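Local coordinates for protein dTDP-4-dehydrorhamnose reductase (Sulfolobus tokodaii, PDB 2GGS) that binds NADPH and probably acts as an oxidoreductase that reduces dTDP-4-dehydrorhamnose, at residues Tyr101-Ser106 against Asp145-Arg150. Residues are numbered along the deposited sequence; the frame is centred on the assembly and turned at random.
Sequences YIVHIS and DSLIIR. With NDP (NADPH dihydro-nicotinamide-adenine-dinucleotide phosphate), chain C.
In a beta-alpha-beta crossover unit of the parallel Rossmann sheet, strands 101-107 and 147-151, joined through helix 129-141, pair from Val-103 beside Leu-147 to Ser-106 beside Arg-150. The ladder alternates direction: Leu-147 N gives to Ile-102 O at 3.0 Å, His-104 N to Leu-147 O, Ile-149 N to His-104 O at 2.9 Å, and Ser-106 N to Ile-149 O at 2.7 Å. Before the ladder, a water bridges Ile-102 N and Asp-145 O. Tyr-101, its CG anti to the backbone N (chi1 171°), lies alongside Leu-147, with OH 3.7 Å from Leu-147 CD2 and Asp-145 O at the ring edge; the hydroxyl is hydrogen-bonded to Lys-201 O. An alanine here would probably leave Leu-147 CD2 less well packed and Lys-201 O without this partner. On the same face, Val-103 CG1 meets Ile-149 CD1 at 3.7 Å, and Ile-105 CD1 reaches Ile-149 CB at 4.1 Å; helix 186-199 covers this face, Ile-193 touching both isoleucines. On the opposite face, His-104 and Ile-148 pack against helix 129-141. Ile-105 CG2 lies 3.4 Å from NADPH O4D, and Ser-106 O is 3.1 Å from C6N, placing the cofactor at the C-terminal strand ends, as in Rossmann-fold dehydrogenases.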
# COMPACT_ATOMS: atom_id res chain seq x y z
N TYR A 101 -14.89 -7.07 -10.58
CA TYR A 101 -14.36 -7.57 -9.32
C TYR A 101 -13.43 -6.46 -8.79
O TYR A 101 -12.45 -6.12 -9.43
CB TYR A 101 -13.61 -8.88 -9.55
CG TYR A 101 -12.82 -9.44 -8.38
CD1 TYR A 101 -13.36 -9.48 -7.10
CD2 TYR A 101 -11.57 -10.01 -8.59
CE1 TYR A 101 -12.64 -10.02 -6.04
CE2 TYR A 101 -10.84 -10.54 -7.52
CZ TYR A 101 -11.39 -10.56 -6.27
OH TYR A 101 -10.70 -11.08 -5.21
N ILE A 102 -13.76 -5.92 -7.63
CA ILE A 102 -13.03 -4.77 -7.08
C ILE A 102 -12.06 -5.22 -5.98
O ILE A 102 -12.47 -5.88 -5.02
CB ILE A 102 -14.00 -3.75 -6.52
CG1 ILE A 102 -14.86 -3.18 -7.67
CG2 ILE A 102 -13.23 -2.63 -5.76
CD1 ILE A 102 -15.59 -1.96 -7.33
N VAL A 103 -10.78 -4.89 -6.14
CA VAL A 103 -9.74 -5.21 -5.13
C VAL A 103 -9.15 -3.90 -4.66
O VAL A 103 -8.53 -3.17 -5.46
CB VAL A 103 -8.60 -6.11 -5.72
CG1 VAL A 103 -7.52 -6.38 -4.65
CG2 VAL A 103 -9.18 -7.41 -6.29
N HIS A 104 -9.34 -3.57 -3.38
CA HIS A 104 -8.96 -2.26 -2.90
C HIS A 104 -7.78 -2.44 -1.92
O HIS A 104 -7.82 -3.30 -1.05
CB HIS A 104 -10.13 -1.58 -2.16
CG HIS A 104 -9.71 -0.36 -1.42
ND1 HIS A 104 -9.28 0.78 -2.08
CD2 HIS A 104 -9.55 -0.11 -0.10
CE1 HIS A 104 -8.89 1.67 -1.20
NE2 HIS A 104 -9.06 1.17 0.02
N ILE A 105 -6.75 -1.60 -2.06
CA ILE A 105 -5.58 -1.75 -1.20
C ILE A 105 -5.66 -0.79 -0.02
O ILE A 105 -5.94 0.40 -0.19
CB ILE A 105 -4.26 -1.54 -1.99
CG1 ILE A 105 -4.22 -2.41 -3.28
CG2 ILE A 105 -3.04 -1.82 -1.05
CD1 ILE A 105 -4.41 -3.92 -3.08
N SER A 106 -5.43 -1.31 1.19
CA SER A 106 -5.50 -0.48 2.38
C SER A 106 -4.23 -0.61 3.23
O SER A 106 -3.20 -1.10 2.77
CB SER A 106 -6.79 -0.77 3.17
OG SER A 106 -7.02 0.19 4.21
N ASP A 145 -19.09 -8.58 -2.58
CA ASP A 145 -18.19 -9.19 -3.55
C ASP A 145 -16.88 -8.42 -3.86
O ASP A 145 -16.25 -8.65 -4.88
CB ASP A 145 -18.94 -9.49 -4.85
CG ASP A 145 -19.54 -8.24 -5.52
OD1 ASP A 145 -19.41 -7.10 -4.99
OD2 ASP A 145 -20.19 -8.44 -6.57
N SER A 146 -16.45 -7.52 -2.97
CA SER A 146 -15.14 -6.84 -3.15
C SER A 146 -14.14 -7.45 -2.17
O SER A 146 -14.54 -8.11 -1.21
CB SER A 146 -15.23 -5.34 -2.89
OG SER A 146 -15.36 -5.10 -1.51
N LEU A 147 -12.86 -7.17 -2.39
CA LEU A 147 -11.78 -7.61 -1.49
C LEU A 147 -10.98 -6.37 -1.07
O LEU A 147 -10.55 -5.60 -1.94
CB LEU A 147 -10.83 -8.55 -2.24
CG LEU A 147 -9.69 -9.12 -1.41
CD1 LEU A 147 -10.26 -9.95 -0.23
CD2 LEU A 147 -8.76 -9.94 -2.31
N ILE A 148 -10.77 -6.22 0.24
CA ILE A 148 -9.89 -5.18 0.81
C ILE A 148 -8.64 -5.93 1.26
O ILE A 148 -8.72 -6.89 2.05
CB ILE A 148 -10.52 -4.44 2.01
CG1 ILE A 148 -11.67 -3.52 1.55
CG2 ILE A 148 -9.45 -3.65 2.79
CD1 ILE A 148 -12.64 -3.17 2.66
N ILE A 149 -7.49 -5.49 0.76
CA ILE A 149 -6.21 -6.06 1.18
C ILE A 149 -5.49 -5.03 2.02
O ILE A 149 -5.11 -3.98 1.50
CB ILE A 149 -5.34 -6.44 -0.04
CG1 ILE A 149 -6.02 -7.45 -0.98
CG2 ILE A 149 -3.99 -6.98 0.45
CD1 ILE A 149 -5.15 -7.83 -2.18
N ARG A 150 -5.30 -5.30 3.32
CA ARG A 150 -4.53 -4.35 4.15
C ARG A 150 -3.07 -4.78 4.11
O ARG A 150 -2.75 -5.96 4.25
CB ARG A 150 -4.99 -4.33 5.59
CG ARG A 150 -6.46 -3.96 5.77
CD ARG A 150 -6.71 -3.44 7.21
NE ARG A 150 -8.10 -3.09 7.47
CZ ARG A 150 -8.93 -3.83 8.23
NH1 ARG A 150 -8.51 -4.98 8.78
NH2 ARG A 150 -10.17 -3.42 8.42
PA NDP C . 2.83 5.30 -4.19
O1A NDP C . 2.93 6.55 -3.43
O2A NDP C . 4.12 4.80 -4.71
O5B NDP C . 1.82 5.41 -5.39
C5B NDP C . 0.65 6.21 -5.28
C4B NDP C . -0.07 6.04 -6.60
O4B NDP C . -1.33 6.71 -6.48
C3B NDP C . 0.69 6.60 -7.79
O3B NDP C . 0.54 5.72 -8.86
C2B NDP C . -0.07 7.90 -8.06
O2B NDP C . 0.02 8.20 -9.42
C1B NDP C . -1.48 7.46 -7.67
N9A NDP C . -2.34 8.62 -7.41
C8A NDP C . -2.27 9.48 -6.36
N7A NDP C . -3.24 10.43 -6.52
C5A NDP C . -3.90 10.15 -7.65
C6A NDP C . -4.97 10.79 -8.31
N6A NDP C . -5.46 11.97 -7.84
N1A NDP C . -5.38 10.24 -9.49
C2A NDP C . -4.83 9.10 -10.05
N3A NDP C . -3.77 8.49 -9.41
C4A NDP C . -3.33 9.03 -8.25
O3 NDP C . 2.07 4.30 -3.15
PN NDP C . 2.37 2.72 -2.92
O1N NDP C . 2.54 1.97 -4.15
O2N NDP C . 3.42 2.74 -1.88
O5D NDP C . 1.01 2.31 -2.18
C5D NDP C . 0.05 1.50 -2.84
C4D NDP C . -1.19 1.30 -1.98
O4D NDP C . -0.80 0.67 -0.78
C3D NDP C . -1.90 2.59 -1.57
O3D NDP C . -3.25 2.23 -1.50
C2D NDP C . -1.37 2.88 -0.19
O2D NDP C . -2.28 3.68 0.54
C1D NDP C . -1.25 1.43 0.34
N1N NDP C . -0.28 1.35 1.44
C2N NDP C . 0.95 1.93 1.25
C3N NDP C . 1.99 1.75 2.15
C7N NDP C . 3.30 2.40 1.88
O7N NDP C . 4.28 2.41 2.90
N7N NDP C . 3.53 2.97 0.70
C4N NDP C . 1.79 0.90 3.39
C5N NDP C . 0.40 0.33 3.54
C6N NDP C . -0.56 0.58 2.55
P2B NDP C . 1.04 9.37 -10.00
O1X NDP C . 1.13 9.01 -11.42
O2X NDP C . 2.33 9.30 -9.26
O3X NDP C . 0.42 10.77 -9.76
O HOH W 1 -16.35 -6.63 -6.70